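Beta-amyloid-like protein (Caenorhabditis elegans, PDB 3K66) binds heparin through its E2 domain and, as a membrane-bound homologue of human amyloid precursor protein, probably acts in cell adhesion and neuronal development. Local coordinates at residues D140-L145 with R169-I173; L127-K131 with I197-Y201; H108-Q112 with T180-L184. One frame throughout, in Å; residues are numbered along the deposited sequence.

Contact 1. Residues D140-L145 with R169-I173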
# COMPACT_ATOMS: atom_id res chain seq x y z
N ASP A 140 -0.82 0.14 -11.04
CA ASP A 140 -1.21 1.34 -10.33
C ASP A 140 -2.64 1.16 -9.79
O ASP A 140 -2.94 1.51 -8.65
CB ASP A 140 -1.15 2.56 -11.27
CG ASP A 140 -1.30 3.88 -10.54
OD1 ASP A 140 -1.53 3.88 -9.31
OD2 ASP A 140 -1.19 4.93 -11.20
N ARG A 141 -3.51 0.61 -10.63
CA ARG A 141 -4.90 0.38 -10.23
C ARG A 141 -4.93 -0.56 -9.04
O ARG A 141 -5.47 -0.24 -7.98
CB ARG A 141 -5.69 -0.21 -11.42
CG ARG A 141 -7.18 -0.39 -11.22
CD ARG A 141 -7.79 -0.72 -12.55
NE ARG A 141 -9.21 -1.03 -12.51
CZ ARG A 141 -9.72 -2.15 -12.00
NH1 ARG A 141 -8.93 -3.08 -11.48
NH2 ARG A 141 -11.04 -2.33 -12.01
N MET A 142 -4.34 -1.73 -9.20
CA MET A 142 -4.31 -2.72 -8.14
C MET A 142 -3.89 -2.11 -6.80
O MET A 142 -4.58 -2.29 -5.79
CB MET A 142 -3.38 -3.87 -8.52
CG MET A 142 -3.15 -4.85 -7.39
SD MET A 142 -1.75 -5.90 -7.76
CE MET A 142 -0.46 -4.73 -7.78
N HIS A 143 -2.78 -1.39 -6.77
CA HIS A 143 -2.35 -0.78 -5.53
C HIS A 143 -3.37 0.22 -5.00
O HIS A 143 -3.64 0.25 -3.81
CB HIS A 143 -1.02 -0.06 -5.70
CG HIS A 143 0.17 -0.97 -5.63
ND1 HIS A 143 1.02 -0.99 -4.54
CD2 HIS A 143 0.66 -1.87 -6.51
CE1 HIS A 143 1.98 -1.87 -4.76
NE2 HIS A 143 1.78 -2.42 -5.95
N THR A 144 -3.94 1.04 -5.87
CA THR A 144 -4.88 2.02 -5.38
C THR A 144 -6.07 1.33 -4.73
O THR A 144 -6.43 1.67 -3.61
CB THR A 144 -5.40 2.93 -6.49
OG1 THR A 144 -4.30 3.48 -7.22
CG2 THR A 144 -6.22 4.06 -5.88
N LEU A 145 -6.67 0.39 -5.44
CA LEU A 145 -7.81 -0.36 -4.91
C LEU A 145 -7.43 -0.98 -3.57
O LEU A 145 -8.14 -0.85 -2.57
CB LEU A 145 -8.20 -1.46 -5.90
CG LEU A 145 -9.02 -0.97 -7.10
CD1 LEU A 145 -9.19 -2.07 -8.12
CD2 LEU A 145 -10.37 -0.50 -6.59
N ARG A 169 -8.52 8.40 -9.76
CA ARG A 169 -7.33 7.71 -10.26
C ARG A 169 -7.73 6.63 -11.26
O ARG A 169 -7.18 6.55 -12.35
CB ARG A 169 -6.58 7.04 -9.12
CG ARG A 169 -5.44 7.86 -8.57
CD ARG A 169 -4.54 6.96 -7.77
NE ARG A 169 -3.18 7.47 -7.74
CZ ARG A 169 -2.48 7.61 -6.62
NH1 ARG A 169 -3.02 7.28 -5.45
NH2 ARG A 169 -1.24 8.10 -6.66
N LEU A 170 -8.70 5.80 -10.88
CA LEU A 170 -9.14 4.72 -11.75
C LEU A 170 -9.67 5.21 -13.10
O LEU A 170 -9.51 4.53 -14.12
CB LEU A 170 -10.18 3.84 -11.03
CG LEU A 170 -9.58 3.02 -9.88
CD1 LEU A 170 -10.65 2.29 -9.07
CD2 LEU A 170 -8.64 2.02 -10.47
N ARG A 171 -10.25 6.40 -13.11
CA ARG A 171 -10.79 6.99 -14.33
C ARG A 171 -9.66 7.35 -15.27
O ARG A 171 -9.64 6.94 -16.45
CB ARG A 171 -11.59 8.25 -14.00
CG ARG A 171 -12.97 8.25 -14.58
CD ARG A 171 -13.85 9.15 -13.76
NE ARG A 171 -15.26 8.77 -13.84
CZ ARG A 171 -16.16 9.07 -12.91
NH1 ARG A 171 -15.81 9.76 -11.83
NH2 ARG A 171 -17.43 8.70 -13.07
N TYR A 172 -8.70 8.12 -14.77
CA TYR A 172 -7.59 8.51 -15.61
C TYR A 172 -6.71 7.36 -16.05
O TYR A 172 -6.08 7.44 -17.09
CB TYR A 172 -6.75 9.58 -14.93
CG TYR A 172 -7.29 10.96 -15.17
CD1 TYR A 172 -6.96 11.67 -16.33
CD2 TYR A 172 -8.15 11.55 -14.25
CE1 TYR A 172 -7.47 12.94 -16.56
CE2 TYR A 172 -8.67 12.83 -14.47
CZ TYR A 172 -8.32 13.51 -15.63
OH TYR A 172 -8.86 14.76 -15.85
N ILE A 173 -6.63 6.30 -15.26
CA ILE A 173 -5.81 5.18 -15.70
C ILE A 173 -6.44 4.63 -16.97
O ILE A 173 -5.76 4.36 -17.97
CB ILE A 173 -5.70 4.07 -14.64
CG1 ILE A 173 -4.81 4.56 -13.49
CG2 ILE A 173 -5.08 2.81 -15.29
CD1 ILE A 173 -4.76 3.66 -12.33

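Contact 2. Residues L127-K131 with I197-Y201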
# COMPACT_ATOMS: atom_id res chain seq x y z
N LEU A 127 4.19 -4.23 -29.55
CA LEU A 127 3.31 -4.95 -28.65
C LEU A 127 3.91 -5.19 -27.26
O LEU A 127 3.31 -4.82 -26.25
CB LEU A 127 2.93 -6.29 -29.28
CG LEU A 127 2.09 -7.29 -28.48
CD1 LEU A 127 0.87 -6.62 -27.88
CD2 LEU A 127 1.64 -8.40 -29.41
N GLN A 128 5.09 -5.80 -27.20
CA GLN A 128 5.75 -6.07 -25.93
C GLN A 128 5.91 -4.78 -25.17
O GLN A 128 5.93 -4.75 -23.94
CB GLN A 128 7.13 -6.70 -26.15
CG GLN A 128 7.16 -8.04 -25.68
N SER A 129 6.03 -3.69 -25.93
CA SER A 129 6.19 -2.37 -25.34
C SER A 129 4.88 -1.91 -24.72
O SER A 129 4.82 -1.44 -23.58
CB SER A 129 6.63 -1.39 -26.42
OG SER A 129 7.20 -0.25 -25.81
N LEU A 130 3.81 -2.08 -25.49
CA LEU A 130 2.46 -1.71 -25.07
C LEU A 130 2.05 -2.50 -23.82
O LEU A 130 1.62 -1.91 -22.82
CB LEU A 130 1.49 -1.98 -26.21
CG LEU A 130 0.13 -1.30 -26.10
CD1 LEU A 130 0.35 0.19 -25.89
CD2 LEU A 130 -0.66 -1.54 -27.38
N LYS A 131 2.19 -3.82 -23.89
CA LYS A 131 1.83 -4.69 -22.77
C LYS A 131 2.56 -4.28 -21.51
O LYS A 131 2.03 -4.40 -20.40
CB LYS A 131 2.13 -6.16 -23.09
CG LYS A 131 1.51 -6.61 -24.41
CD LYS A 131 1.13 -8.09 -24.43
CE LYS A 131 2.32 -8.98 -24.71
NZ LYS A 131 1.91 -10.39 -25.00
N ILE A 197 -4.89 -7.74 -29.86
CA ILE A 197 -4.05 -8.53 -28.96
C ILE A 197 -3.81 -7.81 -27.62
O ILE A 197 -3.95 -8.40 -26.54
CB ILE A 197 -2.69 -8.85 -29.60
CG1 ILE A 197 -2.89 -9.63 -30.90
CG2 ILE A 197 -1.86 -9.72 -28.65
CD1 ILE A 197 -1.60 -10.00 -31.59
N ALA A 198 -3.45 -6.53 -27.71
CA ALA A 198 -3.21 -5.71 -26.52
C ALA A 198 -4.47 -5.52 -25.69
O ALA A 198 -4.41 -5.54 -24.46
CB ALA A 198 -2.64 -4.34 -26.94
N VAL A 199 -5.62 -5.33 -26.35
CA VAL A 199 -6.88 -5.11 -25.63
C VAL A 199 -7.26 -6.35 -24.80
O VAL A 199 -7.62 -6.23 -23.63
CB VAL A 199 -8.07 -4.77 -26.59
CG1 VAL A 199 -9.36 -4.68 -25.79
CG2 VAL A 199 -7.84 -3.43 -27.29
N THR A 200 -7.18 -7.53 -25.41
CA THR A 200 -7.47 -8.75 -24.68
C THR A 200 -6.47 -8.90 -23.53
O THR A 200 -6.84 -9.24 -22.39
CB THR A 200 -7.41 -9.96 -25.61
OG1 THR A 200 -8.31 -9.76 -26.70
CG2 THR A 200 -7.80 -11.25 -24.85
N TYR A 201 -5.21 -8.61 -23.83
CA TYR A 201 -4.18 -8.69 -22.82
C TYR A 201 -4.56 -7.81 -21.64
O TYR A 201 -4.36 -8.17 -20.48
CB TYR A 201 -2.83 -8.21 -23.36
CG TYR A 201 -1.73 -8.23 -22.31
CD1 TYR A 201 -1.15 -9.42 -21.88
CD2 TYR A 201 -1.28 -7.04 -21.74
CE1 TYR A 201 -0.15 -9.42 -20.92
CE2 TYR A 201 -0.29 -7.03 -20.79
CZ TYR A 201 0.27 -8.23 -20.38
OH TYR A 201 1.27 -8.22 -19.44

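Contact 3. Residues H108-Q112 with T180-L184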
# COMPACT_ATOMS: atom_id res chain seq x y z
N HIS A 108 8.27 5.37 -23.03
CA HIS A 108 9.40 5.64 -23.91
C HIS A 108 9.62 4.48 -24.85
O HIS A 108 9.58 4.63 -26.06
CB HIS A 108 10.68 5.88 -23.09
CG HIS A 108 11.92 5.99 -23.92
ND1 HIS A 108 12.33 7.18 -24.50
CD2 HIS A 108 12.82 5.05 -24.29
CE1 HIS A 108 13.43 6.96 -25.20
NE2 HIS A 108 13.75 5.68 -25.09
N ASP A 109 9.88 3.31 -24.28
CA ASP A 109 10.08 2.11 -25.09
C ASP A 109 8.91 2.00 -26.09
O ASP A 109 9.12 1.57 -27.23
CB ASP A 109 10.12 0.85 -24.21
CG ASP A 109 11.31 0.83 -23.26
OD1 ASP A 109 12.41 1.25 -23.65
OD2 ASP A 109 11.15 0.37 -22.12
N TYR A 110 7.70 2.38 -25.67
CA TYR A 110 6.53 2.29 -26.56
C TYR A 110 6.60 3.18 -27.78
O TYR A 110 6.48 2.71 -28.91
CB TYR A 110 5.23 2.62 -25.83
CG TYR A 110 4.00 2.58 -26.74
CD1 TYR A 110 3.08 3.63 -26.75
CD2 TYR A 110 3.71 1.46 -27.51
CE1 TYR A 110 1.91 3.56 -27.49
CE2 TYR A 110 2.54 1.37 -28.25
CZ TYR A 110 1.64 2.42 -28.23
OH TYR A 110 0.44 2.30 -28.90
N ARG A 111 6.74 4.48 -27.53
CA ARG A 111 6.80 5.45 -28.61
C ARG A 111 7.97 5.20 -29.54
O ARG A 111 7.86 5.38 -30.75
CB ARG A 111 6.88 6.85 -28.03
CG ARG A 111 5.58 7.32 -27.41
CD ARG A 111 5.20 8.66 -28.00
NE ARG A 111 3.97 8.59 -28.78
CZ ARG A 111 3.56 9.53 -29.62
NH1 ARG A 111 4.30 10.63 -29.81
NH2 ARG A 111 2.40 9.39 -30.26
N GLN A 112 9.10 4.76 -29.00
CA GLN A 112 10.25 4.49 -29.84
C GLN A 112 9.85 3.31 -30.72
O GLN A 112 10.06 3.32 -31.94
CB GLN A 112 11.49 4.15 -29.00
CG GLN A 112 12.78 4.83 -29.50
CD GLN A 112 14.00 4.60 -28.61
OE1 GLN A 112 14.78 5.53 -28.34
NE2 GLN A 112 14.18 3.37 -28.17
N THR A 180 -3.46 5.74 -24.97
CA THR A 180 -2.27 5.07 -25.46
C THR A 180 -2.59 4.09 -26.60
O THR A 180 -1.79 3.93 -27.53
CB THR A 180 -1.55 4.38 -24.31
OG1 THR A 180 -1.38 5.33 -23.24
CG2 THR A 180 -0.18 3.91 -24.75
N LEU A 181 -3.76 3.46 -26.55
CA LEU A 181 -4.20 2.55 -27.61
C LEU A 181 -4.54 3.38 -28.86
O LEU A 181 -4.29 2.96 -30.00
CB LEU A 181 -5.42 1.74 -27.14
CG LEU A 181 -5.11 0.64 -26.12
CD1 LEU A 181 -6.25 0.47 -25.10
CD2 LEU A 181 -4.88 -0.66 -26.85
N ALA A 182 -5.09 4.57 -28.65
CA ALA A 182 -5.43 5.43 -29.77
C ALA A 182 -4.19 5.70 -30.63
O ALA A 182 -4.28 5.88 -31.85
CB ALA A 182 -6.04 6.75 -29.27
N MET A 183 -3.02 5.73 -30.01
CA MET A 183 -1.82 5.99 -30.77
C MET A 183 -1.62 5.01 -31.92
O MET A 183 -0.81 5.27 -32.80
CB MET A 183 -0.60 6.00 -29.84
CG MET A 183 -0.49 7.30 -29.06
SD MET A 183 0.75 7.30 -27.77
CE MET A 183 0.17 8.65 -26.69
N LEU A 184 -2.37 3.92 -31.95
CA LEU A 184 -2.20 2.98 -33.05
C LEU A 184 -3.03 3.36 -34.26
O LEU A 184 -2.72 2.95 -35.37
CB LEU A 184 -2.55 1.55 -32.62
CG LEU A 184 -1.55 0.81 -31.74
CD1 LEU A 184 -1.74 1.25 -30.32
CD2 LEU A 184 -1.74 -0.69 -31.83

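Contact 1. Residues D140-L145 with R169-I173
This contact belongs to the C-terminal helical bundle of the E2 domain, an up-and-down bundle in which successive helices run antiparallel. It joins helix 123-154 to helix 163-182. The two short segments run antiparallel, at 171°. Their axes come within 10.2 Å, and the CA atoms of Arg141 and Leu170 lie 6.3 Å apart. No hydrogen bond crosses the interface, so it rests on van der Waals packing, partly of the aliphatic portions of polar residues. The CA-to-CB bond of Ile173 points toward segment 140-145. CD1 of Ile173 sits 3.7 Å from N of Arg141 and 3.9 Å from CG of Asp140. CD2 of Leu145 is 3.7 Å from CD1 of Leu170. One pair of opposite charges is near but loose: OD1 of Asp140 is 4.3 Å from NE of Arg169 and lies well out of the guanidinium plane. Asp140 has a firmer partner in Lys103 of helix 55-119, a salt bridge that adds a third helix. Arg169 also touches Gln96 there. Thr144 turns its hydroxyl back to its own helix, where OG1 donates a hydrogen bond of 2.8 Å to O of Asp140. OG1 of Thr144 also lies 3.5 Å from CD of Arg169.

Contact 2. Residues L127-K131 with I197-Y201
Lys131 lays its aliphatic chain over one face of the Tyr201 ring. CD of Lys131 is 3.6 Å from the centroid of the Tyr201 ring and 13° off the ring normal, a CH-pi contact. CB of Lys131 also reaches CE2 of Tyr201 at 3.5 Å. The Tyr201 hydroxyl is hydrogen-bonded to Arg135, one turn after Lys131 on helix 123-154, so this tyrosine meets that helix through both its face and its polar end. The contact joins helix 123-154 to helix 195-209, the last helix of the E2 helical bundle. The two segments run nearly parallel, crossing at -27° with axes 10.1 Å apart. Nearest in the backbone are Lys131 and Ala198, with CA atoms 6.4 Å apart. The small Ala198 side chain is consistent with this close approach and takes neighbours from two leucines. CB of Ala198 is 3.5 Å from CD2 of Leu130 and 4.3 Å from CD1 of Leu127. Leu130 is buried and also touches Tyr110 of helix 55-119 and Thr180 of helix 163-182. On the more exposed side, Leu127 packs against Ile197, with CD2 of Leu127 at 3.8 Å from CG2 of Ile197.

Contact 3. Residues H108-Q112 with T180-L184
This is a buried contact made mainly by one long aromatic side chain, near one end of the E2 helical bundle. It links helix 55-119 to the C-terminal end of helix 163-182 and the residues that follow. The backbones stay well apart: the nearest CA atoms are those of Arg111 and Met183 at 8.9 Å, and those of Tyr110 and Thr180 at 9.3 Å. Tyr110 spans the gap. Its CA-to-CB bond points toward the other segment. OH of Tyr110 donates a hydrogen bond of 3.1 Å to the backbone O of Thr180, although the place of this hydroxyl is less sure in the model. The carbonyl lies near the C-terminal end of its helix, where N of Met183 makes a weak hydrogen bond of 3.3 Å to O of Thr180.

The ring of Tyr110 has apolar neighbours as well. CE1 of Tyr110 is 3.5 Å from CG2 of Thr180, and CZ of Tyr110 is 4.1 Å from CD1 of Leu184. SD of Met183 lies at the ring edge, 5.2 Å from the centroid of the Tyr110 ring and 77° off the normal. Arg111 extends alongside, with NE 3.6 Å from SD of Met183. The hydroxyl of Thr180 is turned to its own helix and bonds to O of Arg176. Helix 123-154 touches both sides: Ser129 and Leu130 pack on Tyr110, and Tyr133 on Thr180. The edge-on sulfur and ring form a Met-aromatic contact, set here within the up-and-down helical bundle of the amyloid precursor protein E2 domain.

How the contacts relate
The three contacts join four helices of one bundle. Contacts 2 and 3 lie close together, with centres 11 Å apart, and they touch. CD1 of Leu130 is 3.4 Å from CE2 of Tyr110 and 3.9 Å from CG2 of Thr180. OG of Ser129 probably hydrogen-bonds to O of Asp109 at 3.0 Å. Contact 1 lies further along the bundle. Its centre is 19 Å from that of contact 2 and 20 Å from that of contact 3, and it touches neither. It shares helix 123-154 with contact 2 and helix 163-182 with contact 3. In sequence, contact 1 is nested inside the loops closed by contacts 2 and 3; the segments of contacts 2 and 3 alternate along the chain.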